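Local atomic coordinates of Pa14_01140 (Pseudomonas aeruginosa, PDB entry 6OX6), a protein that serves as the immunity protein to the type VI secretion effector Tas1, a (p)ppApp-synthesizing toxin, binding it and probably preventing its early activation. Residues I14-D19 / D57-G62; V23-D28 / N52-D57. All coordinates share one frame; numbering follows the deposited sequence.

Interaction 1: I14-D19 / D57-G62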
ATOM      1  N   ILE B  14      -0.199  21.174  -6.554  1.00 27.86           N
ATOM      2  CA  ILE B  14      -0.071  20.363  -5.348  1.00 26.24           C
ATOM      3  C   ILE B  14       1.211  19.550  -5.456  1.00 28.21           C
ATOM      4  O   ILE B  14       1.432  18.859  -6.464  1.00 25.77           O
ATOM      5  CB  ILE B  14      -1.277  19.420  -5.169  1.00 28.67           C
ATOM      6  CG1 ILE B  14      -2.597  20.202  -5.090  1.00 28.27           C
ATOM      7  CG2 ILE B  14      -1.072  18.515  -3.941  1.00 29.75           C
ATOM      8  CD1 ILE B  14      -2.738  20.982  -3.866  1.00 32.50           C
ATOM      9  N   TYR B  15       2.028  19.594  -4.404  1.00 24.30           N
ATOM     10  CA  TYR B  15       3.279  18.847  -4.336  1.00 24.62           C
ATOM     11  C   TYR B  15       3.212  17.905  -3.135  1.00 29.90           C
ATOM     12  O   TYR B  15       2.822  18.319  -2.034  1.00 24.19           O
ATOM     13  CB  TYR B  15       4.481  19.797  -4.240  1.00 27.42           C
ATOM     14  CG  TYR B  15       4.563  20.760  -5.425  1.00 31.80           C
ATOM     15  CD1 TYR B  15       3.840  21.958  -5.430  1.00 32.26           C
ATOM     16  CD2 TYR B  15       5.332  20.454  -6.548  1.00 34.07           C
ATOM     17  CE1 TYR B  15       3.906  22.849  -6.517  1.00 35.39           C
ATOM     18  CE2 TYR B  15       5.423  21.346  -7.642  1.00 35.29           C
ATOM     19  CZ  TYR B  15       4.706  22.533  -7.614  1.00 40.05           C
ATOM     20  OH  TYR B  15       4.794  23.392  -8.703  1.00 48.07           O
ATOM     21  N   ILE B  16       3.628  16.657  -3.352  1.00 24.43           N
ATOM     22  CA  ILE B  16       3.350  15.533  -2.471  1.00 27.16           C
ATOM     23  C   ILE B  16       4.641  14.789  -2.186  1.00 27.77           C
ATOM     24  O   ILE B  16       5.402  14.501  -3.115  1.00 28.02           O
ATOM     25  CB  ILE B  16       2.344  14.584  -3.136  1.00 24.70           C
ATOM     26  CG1 ILE B  16       1.006  15.292  -3.300  1.00 25.27           C
ATOM     27  CG2 ILE B  16       2.241  13.316  -2.371  1.00 23.71           C
ATOM     28  CD1 ILE B  16       0.082  14.561  -4.240  1.00 29.71           C
ATOM     29  N   ASP B  17       4.883  14.472  -0.908  1.00 22.54           N
ATOM     30  CA  ASP B  17       5.970  13.596  -0.495  1.00 25.95           C
ATOM     31  C   ASP B  17       5.378  12.327   0.115  1.00 22.56           C
ATOM     32  O   ASP B  17       4.532  12.403   1.006  1.00 21.97           O
ATOM     33  CB  ASP B  17       6.873  14.297   0.521  1.00 31.73           C
ATOM     34  CG  ASP B  17       7.967  13.382   1.072  1.00 38.56           C
ATOM     35  OD1 ASP B  17       8.366  12.425   0.368  1.00 34.28           O
ATOM     36  OD2 ASP B  17       8.417  13.615   2.226  1.00 44.85           O
ATOM     37  N   TYR B  18       5.827  11.175  -0.339  1.00 21.15           N
ATOM     38  CA  TYR B  18       5.367   9.891   0.199  1.00 24.17           C
ATOM     39  C   TYR B  18       6.623   9.154   0.642  1.00 24.86           C
ATOM     40  O   TYR B  18       7.257   8.471  -0.173  1.00 26.35           O
ATOM     41  CB  TYR B  18       4.585   9.113  -0.865  1.00 19.51           C
ATOM     42  CG  TYR B  18       4.042   7.742  -0.449  1.00 19.38           C
ATOM     43  CD1 TYR B  18       3.708   7.453   0.884  1.00 19.83           C
ATOM     44  CD2 TYR B  18       3.849   6.737  -1.407  1.00 19.38           C
ATOM     45  CE1 TYR B  18       3.199   6.193   1.255  1.00 20.08           C
ATOM     46  CE2 TYR B  18       3.347   5.484  -1.036  1.00 24.48           C
ATOM     47  CZ  TYR B  18       3.010   5.239   0.292  1.00 21.29           C
ATOM     48  OH  TYR B  18       2.531   4.001   0.641  1.00 24.17           O
ATOM     49  N   ASP B  19       6.998   9.294   1.920  1.00 27.51           N
ATOM     50  CA  ASP B  19       8.303   8.773   2.316  0.50 32.53           C
ATOM     51  C   ASP B  19       8.340   7.249   2.330  1.00 34.49           C
ATOM     52  O   ASP B  19       9.406   6.676   2.063  1.00 34.19           O
ATOM     53  CB  ASP B  19       8.753   9.323   3.671  0.50 36.29           C
ATOM     54  CG  ASP B  19      10.287   9.400   3.778  0.50 41.61           C
ATOM     55  OD1 ASP B  19      10.931   8.334   3.859  0.50 42.52           O
ATOM     56  OD2 ASP B  19      10.858  10.512   3.752  0.50 45.03           O
ATOM     57  N   ASP B  57      -1.668   5.702  -3.674  1.00 19.30           N
ATOM     58  CA  ASP B  57      -1.097   5.450  -2.347  1.00 16.05           C
ATOM     59  C   ASP B  57      -0.524   6.731  -1.756  1.00 20.60           C
ATOM     60  O   ASP B  57      -0.669   6.994  -0.552  1.00 23.27           O
ATOM     61  CB  ASP B  57      -0.024   4.359  -2.405  1.00 23.09           C
ATOM     62  CG  ASP B  57      -0.613   2.949  -2.389  1.00 33.86           C
ATOM     63  OD1 ASP B  57      -1.845   2.821  -2.369  1.00 35.34           O
ATOM     64  OD2 ASP B  57       0.155   1.957  -2.380  1.00 38.58           O
ATOM     65  N   ALA B  58       0.142   7.526  -2.590  1.00 14.41           N
ATOM     66  CA  ALA B  58       0.723   8.786  -2.137  1.00 16.50           C
ATOM     67  C   ALA B  58      -0.351   9.734  -1.648  1.00 15.78           C
ATOM     68  O   ALA B  58      -0.161  10.432  -0.644  1.00 17.51           O
ATOM     69  CB  ALA B  58       1.532   9.420  -3.266  1.00 13.03           C
ATOM     70  N   LEU B  59      -1.512   9.741  -2.304  1.00 17.44           N
ATOM     71  CA  LEU B  59      -2.604  10.585  -1.819  1.00 15.97           C
ATOM     72  C   LEU B  59      -3.088  10.116  -0.467  1.00 21.48           C
ATOM     73  O   LEU B  59      -3.405  10.940   0.401  1.00 21.19           O
ATOM     74  CB  LEU B  59      -3.773  10.595  -2.790  1.00 14.36           C
ATOM     75  CG  LEU B  59      -3.442  11.091  -4.186  1.00 20.50           C
ATOM     76  CD1 LEU B  59      -4.724  11.244  -5.021  1.00 24.63           C
ATOM     77  CD2 LEU B  59      -2.713  12.408  -4.092  1.00 18.81           C
ATOM     78  N   ARG B  60      -3.157   8.797  -0.263  1.00 18.26           N
ATOM     79  CA  ARG B  60      -3.774   8.334   0.966  1.00 19.26           C
ATOM     80  C   ARG B  60      -2.830   8.488   2.134  1.00 17.36           C
ATOM     81  O   ARG B  60      -3.266   8.815   3.240  1.00 15.36           O
ATOM     82  CB  ARG B  60      -4.239   6.879   0.828  1.00 18.34           C
ATOM     83  CG  ARG B  60      -5.420   6.716  -0.133  1.00 19.22           C
ATOM     84  CD  ARG B  60      -5.758   5.246  -0.321  1.00 17.19           C
ATOM     85  NE  ARG B  60      -6.134   4.585   0.934  1.00 19.77           N
ATOM     86  CZ  ARG B  60      -6.361   3.279   1.023  1.00 24.99           C
ATOM     87  NH1 ARG B  60      -6.204   2.497  -0.063  1.00 22.98           N
ATOM     88  NH2 ARG B  60      -6.711   2.751   2.179  1.00 27.13           N
ATOM     89  N   PHE B  61      -1.540   8.259   1.911  1.00 14.04           N
ATOM     90  CA  PHE B  61      -0.609   8.079   3.011  1.00 17.27           C
ATOM     91  C   PHE B  61       0.534   9.083   3.017  1.00 15.56           C
ATOM     92  O   PHE B  61       1.316   9.075   3.966  1.00 21.43           O
ATOM     93  CB  PHE B  61      -0.042   6.652   2.990  1.00 22.02           C
ATOM     94  CG  PHE B  61      -1.105   5.574   2.855  1.00 24.03           C
ATOM     95  CD1 PHE B  61      -2.127   5.462   3.798  1.00 23.89           C
ATOM     96  CD2 PHE B  61      -1.051   4.651   1.818  1.00 21.55           C
ATOM     97  CE1 PHE B  61      -3.098   4.465   3.685  1.00 22.99           C
ATOM     98  CE2 PHE B  61      -2.022   3.634   1.691  1.00 25.19           C
ATOM     99  CZ  PHE B  61      -3.050   3.553   2.621  1.00 22.95           C
ATOM    100  N   GLY B  62       0.679   9.902   1.969  1.00 23.83           N
ATOM    101  CA  GLY B  62       1.748  10.872   1.888  1.00 23.25           C
ATOM    102  C   GLY B  62       1.349  12.197   2.518  1.00 25.88           C
ATOM    103  O   GLY B  62       0.306  12.336   3.160  1.00 23.82           O
TER
HETATM  104  O   HOH W   1       2.627   2.157  -0.968  1.00 28.09           O
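Ile16 and Tyr18 of strand 14-18 pack against Ala58, Leu59 and Phe61 in a buried helix-on-sheet contact, where the C-terminal half of helix 53-61 crosses one face of the antiparallel sheet of this small alpha+beta immunity protein. The short strand and helix segments run at 84° to each other, their axes 8.0 Å apart at closest approach. Tyr18 is the residue most covered by the helix segment. Its CG stands anti to the backbone N (chi1 180°), and the ring lies against the helix backbone. Ala58 CA sits over one ring face, 4.2 Å from the centroid and 27° off the ring normal, a CH-pi contact, while CE1 of the same ring meets Phe61 CB at 3.7 Å. Two residues earlier on the strand, Ile16 sends CD1 to Leu59 CD2 (3.5 Å) and lays CG2 beside Ala58 CB, so its two branches reach successive residues of the helix. At the point where the helix ends, Gly62 comes up to the strand, its CA 3.3 Å from Asp17 O. Phe61 also makes a cation-pi contact with Lys334 of the Tas1 chain, and Arg60 forms a salt bridge to Asp341 of that chain. Near the outer end of the tyrosine, a water whose link to Tyr18 OH is doubtfully short donates to Asp57 OD2 at 2.9 Å, an oxygen that also forms a salt bridge with Arg53 NH1.

Interaction 2: V23-D28 / N52-D57; sequences VTYRWD and NRLFND
Tyr25 CG lies anti to its own carbonyl carbon (chi1 -66°) and Phe55 CG anti to its backbone N (chi1 174°), and these torsions set the two CG atoms so that the rings can meet. They form an edge-to-face (T-shaped) pair, the edge of Phe55 turned toward the face of Tyr25, with planes at 78° and centroids 5.3 Å apart; between the rings, Phe55 CD1 comes closest, 3.8 Å from Tyr25 CG. The far end of the Tyr25 ring meets the first turn of the helix: its CZ comes near Phe55 CA, and OH presses against Leu54 CG at 3.1 Å, a tight contact between side chains crossing at about a right angle. Val23 CG1 adds a looser apolar touch to Leu54 CD1. The polar end of the tyrosine is satisfied by a water lying in the ring plane, which accepts from Tyr25 OH at 2.7 Å and donates to Asn52 OD1. Asn52 is the N-cap of the helix, and the same OD1 takes Phe55 N on a lone pair at 2.9 Å, so the water links the strand to the capping group. From this end of the helix Arg53 reaches Asp296 of the Tas1 chain in a salt bridge. Helix 53-61 thus begins across the middle of the sheet, with Tyr25 and Val23 also touching Val36 and Phe55 packing on Ile34, both of the adjoining strand 33-38.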
ATOM      1  N   VAL B  23       9.151   8.636  -2.821  1.00 22.88           N
ATOM      2  CA  VAL B  23       8.637   9.184  -4.067  1.00 23.25           C
ATOM      3  C   VAL B  23       7.936  10.511  -3.784  1.00 22.68           C
ATOM      4  O   VAL B  23       7.380  10.721  -2.694  1.00 19.93           O
ATOM      5  CB  VAL B  23       7.708   8.169  -4.789  1.00 24.38           C
ATOM      6  CG1 VAL B  23       6.452   7.765  -3.933  1.00 21.05           C
ATOM      7  CG2 VAL B  23       7.328   8.674  -6.153  1.00 24.48           C
ATOM      8  N   THR B  24       8.020  11.429  -4.760  1.00 21.92           N
ATOM      9  CA  THR B  24       7.291  12.691  -4.763  1.00 18.16           C
ATOM     10  C   THR B  24       6.531  12.871  -6.081  1.00 23.75           C
ATOM     11  O   THR B  24       6.877  12.302  -7.122  1.00 24.14           O
ATOM     12  CB  THR B  24       8.231  13.898  -4.535  1.00 21.72           C
ATOM     13  OG1 THR B  24       9.036  14.136  -5.712  1.00 20.80           O
ATOM     14  CG2 THR B  24       9.146  13.625  -3.343  1.00 19.19           C
ATOM     15  N   TYR B  25       5.487  13.694  -6.028  1.00 19.88           N
ATOM     16  CA  TYR B  25       4.647  13.978  -7.181  1.00 23.25           C
ATOM     17  C   TYR B  25       4.417  15.473  -7.282  1.00 26.10           C
ATOM     18  O   TYR B  25       4.424  16.197  -6.267  1.00 23.93           O
ATOM     19  CB  TYR B  25       3.273  13.263  -7.108  1.00 24.00           C
ATOM     20  CG  TYR B  25       3.384  11.752  -7.191  1.00 23.27           C
ATOM     21  CD1 TYR B  25       3.446  10.985  -6.044  1.00 16.62           C
ATOM     22  CD2 TYR B  25       3.477  11.107  -8.414  1.00 22.75           C
ATOM     23  CE1 TYR B  25       3.562   9.623  -6.110  1.00 20.72           C
ATOM     24  CE2 TYR B  25       3.583   9.750  -8.492  1.00 21.47           C
ATOM     25  CZ  TYR B  25       3.627   9.013  -7.345  1.00 23.36           C
ATOM     26  OH  TYR B  25       3.735   7.652  -7.411  1.00 22.40           O
ATOM     27  N   ARG B  26       4.232  15.920  -8.524  1.00 26.85           N
ATOM     28  CA  ARG B  26       3.854  17.287  -8.830  1.00 26.38           C
ATOM     29  C   ARG B  26       2.560  17.257  -9.631  1.00 28.22           C
ATOM     30  O   ARG B  26       2.471  16.572 -10.661  1.00 26.36           O
ATOM     31  CB  ARG B  26       4.968  17.996  -9.598  1.00 26.57           C
ATOM     32  CG  ARG B  26       4.572  19.358 -10.166  1.00 29.29           C
ATOM     33  CD  ARG B  26       5.763  19.984 -10.942  1.00 30.28           C
ATOM     34  NE  ARG B  26       6.120  19.271 -12.161  1.00 31.46           N
ATOM     35  CZ  ARG B  26       5.649  19.587 -13.372  1.00 37.84           C
ATOM     36  NH1 ARG B  26       4.786  20.592 -13.522  1.00 36.47           N
ATOM     37  NH2 ARG B  26       6.034  18.896 -14.440  1.00 36.14           N
ATOM     38  N   TRP B  27       1.555  17.973  -9.138  1.00 23.74           N
ATOM     39  CA  TRP B  27       0.293  18.172  -9.836  1.00 23.51           C
ATOM     40  C   TRP B  27       0.233  19.590 -10.396  1.00 26.68           C
ATOM     41  O   TRP B  27       0.491  20.567  -9.687  1.00 26.19           O
ATOM     42  CB  TRP B  27      -0.867  17.893  -8.882  1.00 24.62           C
ATOM     43  CG  TRP B  27      -2.220  18.421  -9.276  1.00 27.40           C
ATOM     44  CD1 TRP B  27      -2.854  19.514  -8.756  1.00 29.69           C
ATOM     45  CD2 TRP B  27      -3.121  17.863 -10.255  1.00 30.22           C
ATOM     46  NE1 TRP B  27      -4.085  19.677  -9.353  1.00 30.38           N
ATOM     47  CE2 TRP B  27      -4.270  18.678 -10.277  1.00 29.02           C
ATOM     48  CE3 TRP B  27      -3.059  16.756 -11.119  1.00 26.74           C
ATOM     49  CZ2 TRP B  27      -5.355  18.418 -11.118  1.00 32.10           C
ATOM     50  CZ3 TRP B  27      -4.136  16.498 -11.959  1.00 29.62           C
ATOM     51  CH2 TRP B  27      -5.273  17.326 -11.947  1.00 33.92           C
ATOM     52  N   ASP B  28      -0.097  19.700 -11.664  1.00 27.36           N
ATOM     53  CA  ASP B  28      -0.273  20.978 -12.343  1.00 34.39           C
ATOM     54  C   ASP B  28      -1.770  21.117 -12.595  1.00 34.60           C
ATOM     55  O   ASP B  28      -2.334  20.390 -13.418  1.00 36.65           O
ATOM     56  CB  ASP B  28       0.542  20.988 -13.641  1.00 43.45           C
ATOM     57  CG  ASP B  28       0.440  22.302 -14.416  1.00 49.50           C
ATOM     58  OD1 ASP B  28      -0.554  23.052 -14.275  1.00 50.19           O
ATOM     59  OD2 ASP B  28       1.357  22.555 -15.215  1.00 54.40           O
ATOM     60  N   ASN B  52      -3.182   5.686 -11.243  1.00 27.12           N
ATOM     61  CA  ASN B  52      -1.975   4.913 -10.963  1.00 30.25           C
ATOM     62  C   ASN B  52      -1.928   4.480  -9.497  1.00 25.63           C
ATOM     63  O   ASN B  52      -2.228   5.256  -8.590  1.00 24.47           O
ATOM     64  CB  ASN B  52      -0.743   5.747 -11.292  1.00 29.24           C
ATOM     65  CG  ASN B  52       0.535   5.080 -10.880  1.00 27.57           C
ATOM     66  OD1 ASN B  52       1.104   5.366  -9.810  1.00 26.58           O
ATOM     67  ND2 ASN B  52       0.999   4.172 -11.717  1.00 28.76           N
ATOM     68  N   ARG B  53      -1.518   3.234  -9.266  1.00 21.09           N
ATOM     69  CA  ARG B  53      -1.529   2.655  -7.924  1.00 20.86           C
ATOM     70  C   ARG B  53      -0.691   3.479  -6.948  1.00 19.07           C
ATOM     71  O   ARG B  53      -1.151   3.848  -5.864  1.00 17.66           O
ATOM     72  CB  ARG B  53      -1.004   1.216  -8.001  1.00 29.35           C
ATOM     73  CG  ARG B  53      -1.272   0.368  -6.757  1.00 36.27           C
ATOM     74  CD  ARG B  53      -0.178   0.529  -5.680  1.00 39.38           C
ATOM     75  NE  ARG B  53       1.188   0.437  -6.213  1.00 42.24           N
ATOM     76  CZ  ARG B  53       2.293   0.589  -5.477  1.00 44.19           C
ATOM     77  NH1 ARG B  53       2.194   0.865  -4.185  1.00 44.12           N
ATOM     78  NH2 ARG B  53       3.501   0.490  -6.033  1.00 45.85           N
ATOM     79  N   LEU B  54       0.567   3.721  -7.294  1.00 19.56           N
ATOM     80  CA  LEU B  54       1.480   4.349  -6.341  1.00 18.69           C
ATOM     81  C   LEU B  54       1.081   5.800  -6.093  1.00 16.99           C
ATOM     82  O   LEU B  54       1.133   6.294  -4.957  1.00 18.65           O
ATOM     83  CB  LEU B  54       2.912   4.236  -6.875  1.00 20.35           C
ATOM     84  CG  LEU B  54       4.072   4.851  -6.085  1.00 25.02           C
ATOM     85  CD1 LEU B  54       4.147   4.187  -4.713  1.00 21.62           C
ATOM     86  CD2 LEU B  54       5.412   4.708  -6.869  1.00 22.40           C
ATOM     87  N   PHE B  55       0.589   6.477  -7.128  1.00 18.01           N
ATOM     88  CA  PHE B  55       0.076   7.829  -6.939  1.00 18.84           C
ATOM     89  C   PHE B  55      -1.086   7.868  -5.944  1.00 19.72           C
ATOM     90  O   PHE B  55      -1.121   8.719  -5.047  1.00 16.55           O
ATOM     91  CB  PHE B  55      -0.376   8.409  -8.271  1.00 16.72           C
ATOM     92  CG  PHE B  55      -1.051   9.760  -8.125  1.00 18.78           C
ATOM     93  CD1 PHE B  55      -0.316  10.865  -7.711  1.00 19.63           C
ATOM     94  CD2 PHE B  55      -2.418   9.913  -8.359  1.00 19.71           C
ATOM     95  CE1 PHE B  55      -0.910  12.102  -7.567  1.00 20.48           C
ATOM     96  CE2 PHE B  55      -3.025  11.167  -8.208  1.00 20.83           C
ATOM     97  CZ  PHE B  55      -2.273  12.255  -7.814  1.00 19.55           C
ATOM     98  N   ASN B  56      -2.069   6.981  -6.117  1.00 18.69           N
ATOM     99  CA  ASN B  56      -3.178   6.951  -5.175  1.00 20.28           C
ATOM    100  C   ASN B  56      -2.719   6.526  -3.778  1.00 23.05           C
ATOM    101  O   ASN B  56      -3.293   6.967  -2.781  1.00 19.73           O
ATOM    102  CB  ASN B  56      -4.283   6.034  -5.707  1.00 19.95           C
ATOM    103  CG  ASN B  56      -5.110   6.721  -6.799  1.00 23.52           C
ATOM    104  OD1 ASN B  56      -6.083   7.401  -6.493  1.00 19.90           O
ATOM    105  ND2 ASN B  56      -4.713   6.570  -8.052  1.00 20.51           N
ATOM    106  N   ASP B  57      -1.668   5.702  -3.674  1.00 19.30           N
ATOM    107  CA  ASP B  57      -1.097   5.450  -2.347  1.00 16.05           C
ATOM    108  C   ASP B  57      -0.524   6.731  -1.756  1.00 20.60           C
ATOM    109  O   ASP B  57      -0.669   6.994  -0.552  1.00 23.27           O
ATOM    110  CB  ASP B  57      -0.024   4.359  -2.405  1.00 23.09           C
ATOM    111  CG  ASP B  57      -0.613   2.949  -2.389  1.00 33.86           C
ATOM    112  OD1 ASP B  57      -1.845   2.821  -2.369  1.00 35.34           O
ATOM    113  OD2 ASP B  57       0.155   1.957  -2.380  1.00 38.58           O
TER
HETATM  114  O   HOH W   2       3.813   6.528  -9.904  1.00 29.48           O

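How the interactions relate
Both contacts are buried and use the same helix, 53-61, against neighbouring antiparallel strands: interaction 1 takes its C-terminal end to strand 14-18, interaction 2 its N-terminal turn to strand 23-28, nested within the chain loop closed by the first. Their segments share Asp57, and the strands are joined by probable backbone hydrogen bonds, Ile14 O to Trp27 N and Tyr18 N to Val23 O. Each centres on a tyrosine; in interaction 2 a water ties its hydroxyl to the helix cap, whereas in interaction 1 the corresponding water bond is doubtful. Aliphatic and CH-pi packing dominates interaction 1, an aromatic pair interaction 2. Tas1 lies against residues of both helix ends.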